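Local coordinates for beta-galactosidase (Trichoderma reesei, PDB 3OG2), which is a family 35 glycoside hydrolase that probably releases terminal non-reducing beta-D-galactose from beta-D-galactosides, at residues E304-K309 with E361-Q365; A378-T384 with V395-A401; V410-S416 with L445-D449. All blocks are in the same frame, centred on the assembly; numbering follows the deposited sequence.

Interaction 1 (E304-K309 with E361-Q365); sequences ERVFYK and ELKLQ. With MAN (alpha-D-mannopyranose), chain B.
With chi1 at 166° E361 turns CG away from its own amide nitrogen, and a bend at chi2 (60°) then swings its carboxylate across the foot of the R305 side chain, OE2 3.5 Å from R305 CB. Q365, one helical turn on, runs straight beyond CG, and its amide NE2 gives an in-plane hydrogen bond of 2.9 Å to E361 OE2, on the anti lone pair. The same nitrogen makes a weak bond of 3.3 Å to E304 O, a carbonyl already used by Y308 N within its own helix. Glutamine suits this place because one amide can serve both helices. Its OE1, buried and without a polar partner, rests 3.1 Å from Y308 CB and lies at the edge of the tyrosine ring. L362 CD1 meets that ring edge too, 3.8 Å from Y308 CE2, while the phenol OH bonds to Q280 O. Two waters extend the reach of E361: one links OE1 to R305 NH1, the other joins OE2 to K309 NZ, whose salt bridge is with E470. The long arm of R305 continues outward; NE donates to R448 O, and NH2 reaches O3 of the glycan mannose at 3.1 Å. The segments 304-309 and 361-365, whose axes run 34° apart, lie on helices 301-313 and 357-370, which precede and follow strand 318-321 in the TIM barrel of this family 35 enzyme.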
loop_
_atom_site.group_PDB
_atom_site.type_symbol
_atom_site.label_atom_id
_atom_site.label_comp_id
_atom_site.label_asym_id
_atom_site.label_seq_id
_atom_site.Cartn_x
_atom_site.Cartn_y
_atom_site.Cartn_z
ATOM N N GLU A 304 -6.786 -10.801 -10.364
ATOM C CA GLU A 304 -6.151 -9.818 -11.277
ATOM C C GLU A 304 -6.457 -10.128 -12.716
ATOM O O GLU A 304 -6.817 -9.253 -13.521
ATOM C CB GLU A 304 -4.613 -9.771 -11.110
ATOM C CG GLU A 304 -4.248 -9.252 -9.699
ATOM C CD GLU A 304 -2.740 -9.209 -9.569
ATOM O OE1 GLU A 304 -2.058 -10.110 -10.206
ATOM O OE2 GLU A 304 -2.227 -8.398 -8.809
ATOM N N ARG A 305 -6.302 -11.413 -13.111
ATOM C CA ARG A 305 -6.483 -11.616 -14.579
ATOM C C ARG A 305 -7.953 -11.445 -14.954
ATOM O O ARG A 305 -8.190 -10.885 -16.041
ATOM C CB ARG A 305 -5.862 -12.904 -15.004
ATOM C CG ARG A 305 -6.516 -14.096 -14.361
ATOM C CD ARG A 305 -5.469 -15.262 -14.353
ATOM N NE ARG A 305 -6.202 -16.458 -13.977
ATOM C CZ ARG A 305 -5.668 -17.676 -13.802
ATOM N NH1 ARG A 305 -4.350 -17.928 -13.908
ATOM N NH2 ARG A 305 -6.504 -18.675 -13.502
ATOM N N VAL A 306 -8.925 -11.843 -14.126
ATOM C CA VAL A 306 -10.327 -11.611 -14.544
ATOM C C VAL A 306 -10.720 -10.158 -14.401
ATOM O O VAL A 306 -11.267 -9.536 -15.334
ATOM C CB VAL A 306 -11.293 -12.506 -13.734
ATOM C CG1 VAL A 306 -12.749 -12.214 -14.114
ATOM C CG2 VAL A 306 -10.989 -13.997 -13.916
ATOM N N PHE A 307 -10.485 -9.569 -13.202
ATOM C CA PHE A 307 -10.991 -8.212 -13.012
ATOM C C PHE A 307 -10.170 -7.135 -13.717
ATOM O O PHE A 307 -10.732 -6.130 -14.177
ATOM C CB PHE A 307 -11.041 -7.861 -11.507
ATOM C CG PHE A 307 -12.219 -8.490 -10.781
ATOM C CD1 PHE A 307 -12.191 -9.808 -10.381
ATOM C CD2 PHE A 307 -13.339 -7.655 -10.500
ATOM C CE1 PHE A 307 -13.241 -10.342 -9.680
ATOM C CE2 PHE A 307 -14.425 -8.221 -9.810
ATOM C CZ PHE A 307 -14.368 -9.540 -9.405
ATOM N N TYR A 308 -8.854 -7.284 -13.810
ATOM C CA TYR A 308 -8.064 -6.212 -14.451
ATOM C C TYR A 308 -8.280 -6.243 -15.950
ATOM O O TYR A 308 -8.415 -5.199 -16.597
ATOM C CB TYR A 308 -6.592 -6.261 -14.109
ATOM C CG TYR A 308 -6.275 -6.024 -12.627
ATOM C CD1 TYR A 308 -7.261 -5.800 -11.679
ATOM C CD2 TYR A 308 -4.946 -6.023 -12.222
ATOM C CE1 TYR A 308 -6.931 -5.582 -10.351
ATOM C CE2 TYR A 308 -4.609 -5.817 -10.890
ATOM C CZ TYR A 308 -5.608 -5.593 -9.970
ATOM O OH TYR A 308 -5.268 -5.390 -8.653
ATOM N N LYS A 309 -8.348 -7.440 -16.552
ATOM C CA LYS A 309 -8.660 -7.483 -17.998
ATOM C C LYS A 309 -10.091 -7.020 -18.243
ATOM O O LYS A 309 -10.353 -6.495 -19.329
ATOM C CB LYS A 309 -8.431 -8.904 -18.529
ATOM C CG LYS A 309 -6.929 -9.263 -18.507
ATOM C CD LYS A 309 -6.667 -10.697 -18.947
ATOM C CE LYS A 309 -5.185 -11.046 -18.681
ATOM N NZ LYS A 309 -4.805 -12.361 -19.197
ATOM N N GLU A 361 1.738 -12.249 -12.144
ATOM C CA GLU A 361 0.616 -12.082 -13.097
ATOM C C GLU A 361 0.437 -10.613 -13.466
ATOM O O GLU A 361 0.169 -10.292 -14.623
ATOM C CB GLU A 361 -0.641 -12.628 -12.458
ATOM C CG GLU A 361 -1.899 -12.189 -13.216
ATOM C CD GLU A 361 -2.009 -12.607 -14.666
ATOM O OE1 GLU A 361 -1.591 -13.771 -14.951
ATOM O OE2 GLU A 361 -2.533 -11.849 -15.560
ATOM N N LEU A 362 0.607 -9.703 -12.488
ATOM C CA LEU A 362 0.452 -8.271 -12.798
ATOM C C LEU A 362 1.523 -7.819 -13.767
ATOM O O LEU A 362 1.231 -6.992 -14.654
ATOM C CB LEU A 362 0.482 -7.503 -11.487
ATOM C CG LEU A 362 0.195 -6.023 -11.550
ATOM C CD1 LEU A 362 -1.107 -5.707 -12.288
ATOM C CD2 LEU A 362 0.110 -5.495 -10.107
ATOM N N LYS A 363 2.748 -8.363 -13.639
ATOM C CA LYS A 363 3.808 -8.021 -14.598
ATOM C C LYS A 363 3.430 -8.444 -16.004
ATOM O O LYS A 363 3.740 -7.753 -16.963
ATOM C CB LYS A 363 5.083 -8.777 -14.165
ATOM C CG LYS A 363 6.247 -8.564 -15.118
ATOM C CD LYS A 363 7.589 -9.150 -14.589
ATOM C CE LYS A 363 7.406 -10.666 -14.336
ATOM N NZ LYS A 363 8.725 -11.267 -13.960
ATOM N N LEU A 364 2.753 -9.601 -16.193
ATOM C CA LEU A 364 2.388 -9.976 -17.562
ATOM C C LEU A 364 1.486 -8.909 -18.180
ATOM O O LEU A 364 1.594 -8.581 -19.372
ATOM C CB LEU A 364 1.644 -11.302 -17.561
ATOM C CG LEU A 364 2.330 -12.480 -16.897
ATOM C CD1 LEU A 364 1.475 -13.741 -17.073
ATOM C CD2 LEU A 364 3.716 -12.702 -17.476
ATOM N N GLN A 365 0.604 -8.361 -17.337
ATOM C CA GLN A 365 -0.342 -7.351 -17.850
ATOM C C GLN A 365 0.318 -6.016 -18.109
ATOM O O GLN A 365 0.049 -5.382 -19.139
ATOM C CB GLN A 365 -1.470 -7.170 -16.821
ATOM C CG GLN A 365 -2.294 -8.465 -16.606
ATOM C CD GLN A 365 -3.383 -8.238 -15.579
ATOM O OE1 GLN A 365 -3.814 -7.108 -15.293
ATOM N NE2 GLN A 365 -3.871 -9.289 -14.971
HETATM C C1 MAN B . -2.779 -23.633 -11.811
HETATM C C2 MAN B . -3.524 -23.062 -13.003
HETATM C C3 MAN B . -3.969 -21.616 -12.772
HETATM C C4 MAN B . -4.759 -21.569 -11.471
HETATM C C5 MAN B . -3.886 -22.074 -10.310
HETATM C C6 MAN B . -4.735 -22.171 -9.019
HETATM O O2 MAN B . -4.664 -23.891 -13.157
HETATM O O3 MAN B . -4.764 -21.165 -13.847
HETATM O O4 MAN B . -5.092 -20.226 -11.216
HETATM O O5 MAN B . -3.485 -23.405 -10.624
HETATM O O6 MAN B . -3.884 -22.467 -7.924
HETATM O O HOH W 1 -2.208 -15.911 -13.504
HETATM O O HOH W 2 -2.313 -12.414 -18.102
#

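Interaction 2 (A378-T384 with V395-A401); sequences ATPENAT and VITPLLA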
loop_
_atom_site.group_PDB
_atom_site.type_symbol
_atom_site.label_atom_id
_atom_site.label_comp_id
_atom_site.label_asym_id
_atom_site.label_seq_id
_atom_site.Cartn_x
_atom_site.Cartn_y
_atom_site.Cartn_z
ATOM N N ALA A 378 -8.283 1.837 -30.028
ATOM C CA ALA A 378 -9.374 0.888 -30.332
ATOM C C ALA A 378 -10.594 1.357 -29.569
ATOM O O ALA A 378 -10.493 1.914 -28.465
ATOM C CB ALA A 378 -8.974 -0.527 -29.962
ATOM N N THR A 379 -11.790 1.157 -30.091
ATOM C CA THR A 379 -13.011 1.545 -29.398
ATOM C C THR A 379 -13.665 0.403 -28.661
ATOM O O THR A 379 -14.053 -0.593 -29.304
ATOM C CB THR A 379 -14.032 2.036 -30.455
ATOM O OG1 THR A 379 -13.460 3.127 -31.201
ATOM C CG2 THR A 379 -15.281 2.534 -29.743
ATOM N N PRO A 380 -13.784 0.485 -27.340
ATOM C CA PRO A 380 -14.449 -0.608 -26.610
ATOM C C PRO A 380 -15.915 -0.575 -26.963
ATOM O O PRO A 380 -16.549 0.490 -27.018
ATOM C CB PRO A 380 -14.263 -0.197 -25.151
ATOM C CG PRO A 380 -13.191 0.842 -25.139
ATOM C CD PRO A 380 -13.332 1.555 -26.451
ATOM N N GLU A 381 -16.487 -1.725 -27.184
ATOM C CA GLU A 381 -17.890 -1.914 -27.510
ATOM C C GLU A 381 -18.553 -2.773 -26.457
ATOM O O GLU A 381 -17.922 -3.284 -25.513
ATOM C CB GLU A 381 -18.027 -2.598 -28.881
ATOM C CG GLU A 381 -17.279 -1.785 -29.925
ATOM C CD GLU A 381 -17.933 -0.492 -30.359
ATOM O OE1 GLU A 381 -18.984 -0.138 -29.777
ATOM O OE2 GLU A 381 -17.427 0.215 -31.276
ATOM N N ASN A 382 -19.864 -2.955 -26.608
ATOM C CA ASN A 382 -20.584 -3.754 -25.645
ATOM C C ASN A 382 -20.072 -5.195 -25.586
ATOM O O ASN A 382 -19.685 -5.781 -26.591
ATOM C CB ASN A 382 -22.067 -3.884 -25.999
ATOM C CG ASN A 382 -22.843 -2.617 -25.727
ATOM O OD1 ASN A 382 -22.358 -1.775 -24.978
ATOM N ND2 ASN A 382 -24.035 -2.513 -26.303
ATOM N N ALA A 383 -20.110 -5.759 -24.398
ATOM C CA ALA A 383 -19.879 -7.181 -24.211
ATOM C C ALA A 383 -20.874 -7.999 -24.984
ATOM O O ALA A 383 -22.057 -7.633 -25.133
ATOM C CB ALA A 383 -20.069 -7.549 -22.716
ATOM N N THR A 384 -20.437 -9.143 -25.461
ATOM C CA THR A 384 -21.264 -10.001 -26.273
ATOM C C THR A 384 -21.210 -11.445 -25.811
ATOM O O THR A 384 -20.264 -11.874 -25.175
ATOM C CB THR A 384 -20.811 -9.962 -27.750
ATOM O OG1 THR A 384 -19.497 -10.564 -27.888
ATOM C CG2 THR A 384 -20.745 -8.560 -28.328
ATOM N N VAL A 395 -18.124 -14.881 -22.513
ATOM C CA VAL A 395 -18.455 -13.519 -22.871
ATOM C C VAL A 395 -17.222 -12.916 -23.530
ATOM O O VAL A 395 -16.083 -13.115 -23.050
ATOM C CB VAL A 395 -18.936 -12.716 -21.652
ATOM C CG1 VAL A 395 -18.898 -11.215 -21.946
ATOM C CG2 VAL A 395 -20.342 -13.120 -21.275
ATOM N N ILE A 396 -17.398 -12.192 -24.618
ATOM C CA ILE A 396 -16.281 -11.546 -25.304
ATOM C C ILE A 396 -16.582 -10.075 -25.463
ATOM O O ILE A 396 -17.664 -9.708 -25.988
ATOM C CB ILE A 396 -16.016 -12.221 -26.679
ATOM C CG1 ILE A 396 -15.717 -13.709 -26.458
ATOM C CG2 ILE A 396 -14.928 -11.475 -27.429
ATOM C CD1 ILE A 396 -15.549 -14.504 -27.764
ATOM N N THR A 397 -15.677 -9.216 -25.038
ATOM C CA THR A 397 -15.820 -7.783 -25.279
ATOM C C THR A 397 -14.807 -7.345 -26.298
ATOM O O THR A 397 -13.619 -7.527 -26.061
ATOM C CB THR A 397 -15.605 -6.993 -23.970
ATOM O OG1 THR A 397 -16.503 -7.498 -22.955
ATOM C CG2 THR A 397 -15.902 -5.517 -24.208
ATOM N N PRO A 398 -15.245 -6.792 -27.428
ATOM C CA PRO A 398 -14.335 -6.312 -28.463
ATOM C C PRO A 398 -13.911 -4.876 -28.238
ATOM O O PRO A 398 -14.713 -4.049 -27.809
ATOM C CB PRO A 398 -15.198 -6.411 -29.751
ATOM C CG PRO A 398 -16.565 -6.095 -29.235
ATOM C CD PRO A 398 -16.661 -6.669 -27.844
ATOM N N LEU A 399 -12.677 -4.588 -28.602
ATOM C CA LEU A 399 -12.173 -3.232 -28.785
ATOM C C LEU A 399 -11.738 -3.193 -30.258
ATOM O O LEU A 399 -10.841 -3.916 -30.705
ATOM C CB LEU A 399 -10.972 -2.845 -27.904
ATOM C CG LEU A 399 -11.310 -2.786 -26.409
ATOM C CD1 LEU A 399 -11.416 -4.130 -25.740
ATOM C CD2 LEU A 399 -10.247 -1.956 -25.684
ATOM N N LEU A 400 -12.422 -2.351 -31.026
ATOM C CA LEU A 400 -12.328 -2.409 -32.479
ATOM C C LEU A 400 -11.749 -1.153 -33.098
ATOM O O LEU A 400 -12.020 -0.037 -32.646
ATOM C CB LEU A 400 -13.736 -2.592 -33.103
ATOM C CG LEU A 400 -14.492 -3.873 -32.675
ATOM C CD1 LEU A 400 -15.890 -3.861 -33.242
ATOM C CD2 LEU A 400 -13.724 -5.140 -33.087
ATOM N N ALA A 401 -10.989 -1.350 -34.174
ATOM C CA ALA A 401 -10.377 -0.249 -34.915
ATOM C C ALA A 401 -10.386 -0.541 -36.412
ATOM O O ALA A 401 -10.360 -1.734 -36.789
ATOM C CB ALA A 401 -8.926 -0.031 -34.459
HETATM O O HOH W 3 -11.255 2.868 -32.964
#
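The peptide groups of T379 and L400 are the flat units that meet here, and each takes its partner's N-H from above its carbonyl plane and not along a lone pair: T379 N lies 2.8 Å from L400 O, 37° out of plane, and L400 N answers to T379 O at 3.0 Å. E381 N instead approaches P398 O end-on, at a C=O...N angle of 169°. Between these bonds, P380 faces L399 as an antiparallel non-hydrogen-bonded pair, a position where a proline's missing N-H costs nothing on this side. Its ring carbon CG rests 4.1 Å from L399 CD2, and A378 CB packs against L399 CB at 3.7 Å. The short strand 379-380 is thereby added as the outermost strand, within this chain, of the antiparallel sheet of beta-galactosidase domain 2, and its T379 and P380 touch R262 of helix 261-268. After E381 the chain leaves the ladder as a short loop, and pairing resumes at T384 with I396, the register shifted by one. There I396 O is gripped twice, by T384 N at 2.9 Å and by T384 OG1 at 2.8 Å; OG1 sits between the backbone N and the carbonyl carbon (chi1 67°), turning hydroxyl and amide to the same acceptor. Opposite the loop, T397 CG2 of the strand touches E381 O at 3.3 Å, and a water joins T379 OG1 to L400 O at the far end.

Interaction 3 (V410-S416 with L445-D449); sequences VRHANYS and LTGRD. With NAG (2-acetamido-2-deoxy-beta-D-glucopyranose), chain D.
R448 starts out with CB directed away from S416, but its chain, extended from CG to NE, runs back past the serine carbonyl. CG and then CD pass S416 O, CG at 3.7 Å, before NE donates to that oxygen at 2.8 Å from above the carbonyl plane. NH2 reaches the same S416 O at 3.2 Å, in the carbonyl plane and on a lone pair, a side-on grip of two nitrogens on one atom. The third nitrogen, NH1, bonds to S250 O, and W252 adds a cation-pi contact. A leucine in place of R448 would probably leave S416 O without both of these donors, S250 O without its partner and W252 without its cation. Nearby, H412 gives its NE2 proton to T446 O at 2.8 Å, exactly in the ring plane, while L445 CD2 sits over one ring face, 3.6 Å from the centroid, in a CH-pi contact. A water joins H412 N to D449 O. The glycan begins at N414, whose ND2 is bonded to C1 of the sugar and whose OD1 accepts from S416 N in an Asx turn. No direct backbone-to-backbone hydrogen bond joins the two segments; H412 and R448 each face a carbonyl oxygen, so a side-chain donor probably suits both residues.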
loop_
_atom_site.group_PDB
_atom_site.type_symbol
_atom_site.label_atom_id
_atom_site.label_comp_id
_atom_site.label_asym_id
_atom_site.label_seq_id
_atom_site.Cartn_x
_atom_site.Cartn_y
_atom_site.Cartn_z
ATOM N N VAL A 410 -11.872 -12.133 -23.350
ATOM C CA VAL A 410 -12.700 -13.322 -23.185
ATOM C C VAL A 410 -12.758 -13.718 -21.722
ATOM O O VAL A 410 -11.721 -13.756 -21.044
ATOM C CB VAL A 410 -12.097 -14.486 -24.014
ATOM C CG1 VAL A 410 -12.994 -15.715 -23.918
ATOM C CG2 VAL A 410 -11.820 -14.080 -25.469
ATOM N N ARG A 411 -13.966 -13.989 -21.199
ATOM C CA ARG A 411 -14.113 -14.465 -19.831
ATOM C C ARG A 411 -15.204 -15.527 -19.827
ATOM O O ARG A 411 -15.995 -15.660 -20.776
ATOM C CB ARG A 411 -14.465 -13.316 -18.866
ATOM C CG ARG A 411 -15.788 -12.640 -19.192
ATOM C CD ARG A 411 -16.200 -11.781 -18.013
ATOM N NE ARG A 411 -17.357 -10.931 -18.200
ATOM C CZ ARG A 411 -18.599 -11.385 -18.016
ATOM N NH1 ARG A 411 -18.865 -12.647 -17.686
ATOM N NH2 ARG A 411 -19.600 -10.504 -18.175
ATOM N N HIS A 412 -15.283 -16.272 -18.728
ATOM C CA HIS A 412 -16.459 -17.136 -18.569
ATOM C C HIS A 412 -17.718 -16.283 -18.430
ATOM O O HIS A 412 -17.730 -15.224 -17.796
ATOM C CB HIS A 412 -16.306 -17.994 -17.308
ATOM C CG HIS A 412 -15.212 -19.017 -17.424
ATOM N ND1 HIS A 412 -15.379 -20.215 -18.066
ATOM C CD2 HIS A 412 -13.929 -19.018 -16.974
ATOM C CE1 HIS A 412 -14.263 -20.929 -18.018
ATOM N NE2 HIS A 412 -13.367 -20.207 -17.350
ATOM N N ALA A 413 -18.828 -16.765 -18.980
ATOM C CA ALA A 413 -20.077 -16.026 -18.884
ATOM C C ALA A 413 -20.519 -15.796 -17.445
ATOM O O ALA A 413 -21.000 -14.721 -17.099
ATOM C CB ALA A 413 -21.204 -16.791 -19.605
ATOM N N ASN A 414 -20.389 -16.809 -16.577
ATOM C CA ASN A 414 -20.404 -16.643 -15.140
ATOM C C ASN A 414 -18.968 -16.300 -14.750
ATOM O O ASN A 414 -18.106 -17.155 -14.762
ATOM C CB ASN A 414 -20.884 -17.938 -14.467
ATOM C CG ASN A 414 -20.762 -17.803 -12.957
ATOM O OD1 ASN A 414 -20.326 -16.801 -12.391
ATOM N ND2 ASN A 414 -21.097 -18.891 -12.262
ATOM N N TYR A 415 -18.720 -15.040 -14.415
ATOM C CA TYR A 415 -17.367 -14.543 -14.249
ATOM C C TYR A 415 -16.666 -15.285 -13.111
ATOM O O TYR A 415 -15.427 -15.223 -13.066
ATOM C CB TYR A 415 -17.325 -13.013 -14.019
ATOM C CG TYR A 415 -17.495 -12.642 -12.554
ATOM C CD1 TYR A 415 -18.752 -12.595 -11.951
ATOM C CD2 TYR A 415 -16.386 -12.336 -11.795
ATOM C CE1 TYR A 415 -18.944 -12.269 -10.638
ATOM C CE2 TYR A 415 -16.521 -12.021 -10.459
ATOM C CZ TYR A 415 -17.781 -11.977 -9.897
ATOM O OH TYR A 415 -17.873 -11.651 -8.578
ATOM N N SER A 416 -17.397 -15.836 -12.172
ATOM C CA SER A 416 -16.897 -16.544 -10.982
ATOM C C SER A 416 -16.459 -17.959 -11.311
ATOM O O SER A 416 -15.841 -18.640 -10.481
ATOM C CB SER A 416 -18.042 -16.513 -9.929
ATOM O OG SER A 416 -17.731 -17.432 -8.854
ATOM N N LEU A 445 -10.365 -22.182 -21.882
ATOM C CA LEU A 445 -10.384 -21.126 -20.840
ATOM C C LEU A 445 -10.559 -21.879 -19.521
ATOM O O LEU A 445 -11.661 -22.430 -19.273
ATOM C CB LEU A 445 -11.468 -20.071 -21.105
ATOM C CG LEU A 445 -11.353 -18.874 -20.133
ATOM C CD1 LEU A 445 -10.174 -18.007 -20.499
ATOM C CD2 LEU A 445 -12.653 -18.080 -20.146
ATOM N N THR A 446 -9.541 -21.973 -18.691
ATOM C CA THR A 446 -9.635 -22.712 -17.419
ATOM C C THR A 446 -10.264 -21.838 -16.352
ATOM O O THR A 446 -10.681 -20.675 -16.638
ATOM C CB THR A 446 -8.242 -23.229 -17.001
ATOM O OG1 THR A 446 -7.365 -22.124 -16.729
ATOM C CG2 THR A 446 -7.621 -24.048 -18.136
ATOM N N GLY A 447 -10.417 -22.325 -15.140
ATOM C CA GLY A 447 -11.182 -21.625 -14.134
ATOM C C GLY A 447 -10.605 -20.260 -13.758
ATOM O O GLY A 447 -9.386 -20.112 -13.624
ATOM N N ARG A 448 -11.505 -19.299 -13.596
ATOM C CA ARG A 448 -11.102 -17.919 -13.181
ATOM C C ARG A 448 -9.916 -17.416 -13.966
ATOM O O ARG A 448 -8.954 -16.848 -13.437
ATOM C CB ARG A 448 -10.873 -17.881 -11.668
ATOM C CG ARG A 448 -12.239 -18.032 -11.007
ATOM C CD ARG A 448 -12.174 -17.945 -9.499
ATOM N NE ARG A 448 -13.532 -18.055 -8.974
ATOM C CZ ARG A 448 -13.857 -18.001 -7.691
ATOM N NH1 ARG A 448 -12.922 -17.816 -6.768
ATOM N NH2 ARG A 448 -15.138 -18.136 -7.359
ATOM N N ASP A 449 -10.020 -17.586 -15.279
ATOM C CA ASP A 449 -9.049 -17.005 -16.220
ATOM C C ASP A 449 -9.787 -16.102 -17.186
ATOM O O ASP A 449 -10.993 -16.248 -17.418
ATOM C CB ASP A 449 -8.265 -18.107 -16.939
ATOM C CG ASP A 449 -6.999 -17.563 -17.547
ATOM O OD1 ASP A 449 -6.572 -16.384 -17.332
ATOM O OD2 ASP A 449 -6.346 -18.288 -18.356
HETATM C C1 NAG D . -20.691 -19.041 -10.876
HETATM C C2 NAG D . -21.945 -19.657 -10.274
HETATM C C3 NAG D . -21.688 -20.054 -8.830
HETATM C C4 NAG D . -20.348 -20.728 -8.512
HETATM C C5 NAG D . -19.172 -20.065 -9.259
HETATM C C6 NAG D . -17.878 -20.868 -9.236
HETATM C C7 NAG D . -24.006 -18.648 -11.237
HETATM C C8 NAG D . -24.825 -17.382 -11.213
HETATM N N2 NAG D . -23.077 -18.747 -10.291
HETATM O O3 NAG D . -22.818 -20.684 -8.273
HETATM O O4 NAG D . -20.137 -20.573 -7.131
HETATM O O5 NAG D . -19.603 -19.892 -10.592
HETATM O O6 NAG D . -18.046 -22.060 -10.021
HETATM O O7 NAG D . -24.494 -19.616 -11.842
HETATM O O HOH W 4 -13.546 -15.681 -16.558
#

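How the interactions relate
From the N terminus, interaction 1 comes first: it joins two helices of the catalytic TIM barrel and closes a long loop that contains strand 318-321. Interaction 2 then closes a short hairpin-like excursion at the start of domain 2, and interaction 3 closes the 28-residue excursion 417-444, with strands 421-427 and 434-436. The three follow in series, so none encloses or crosses another. Interactions 2 and 3 share one sheet, in which strands 394-400 and 406-412 are neighbours, with V395 N 2.9 Å from R411 O. Between barrel and domain 2, F307 packs on Y415 and R305 reaches the 447-449 segment, its ion pair with D449 OD1 long and weak, whereas interactions 1 and 2 do not touch.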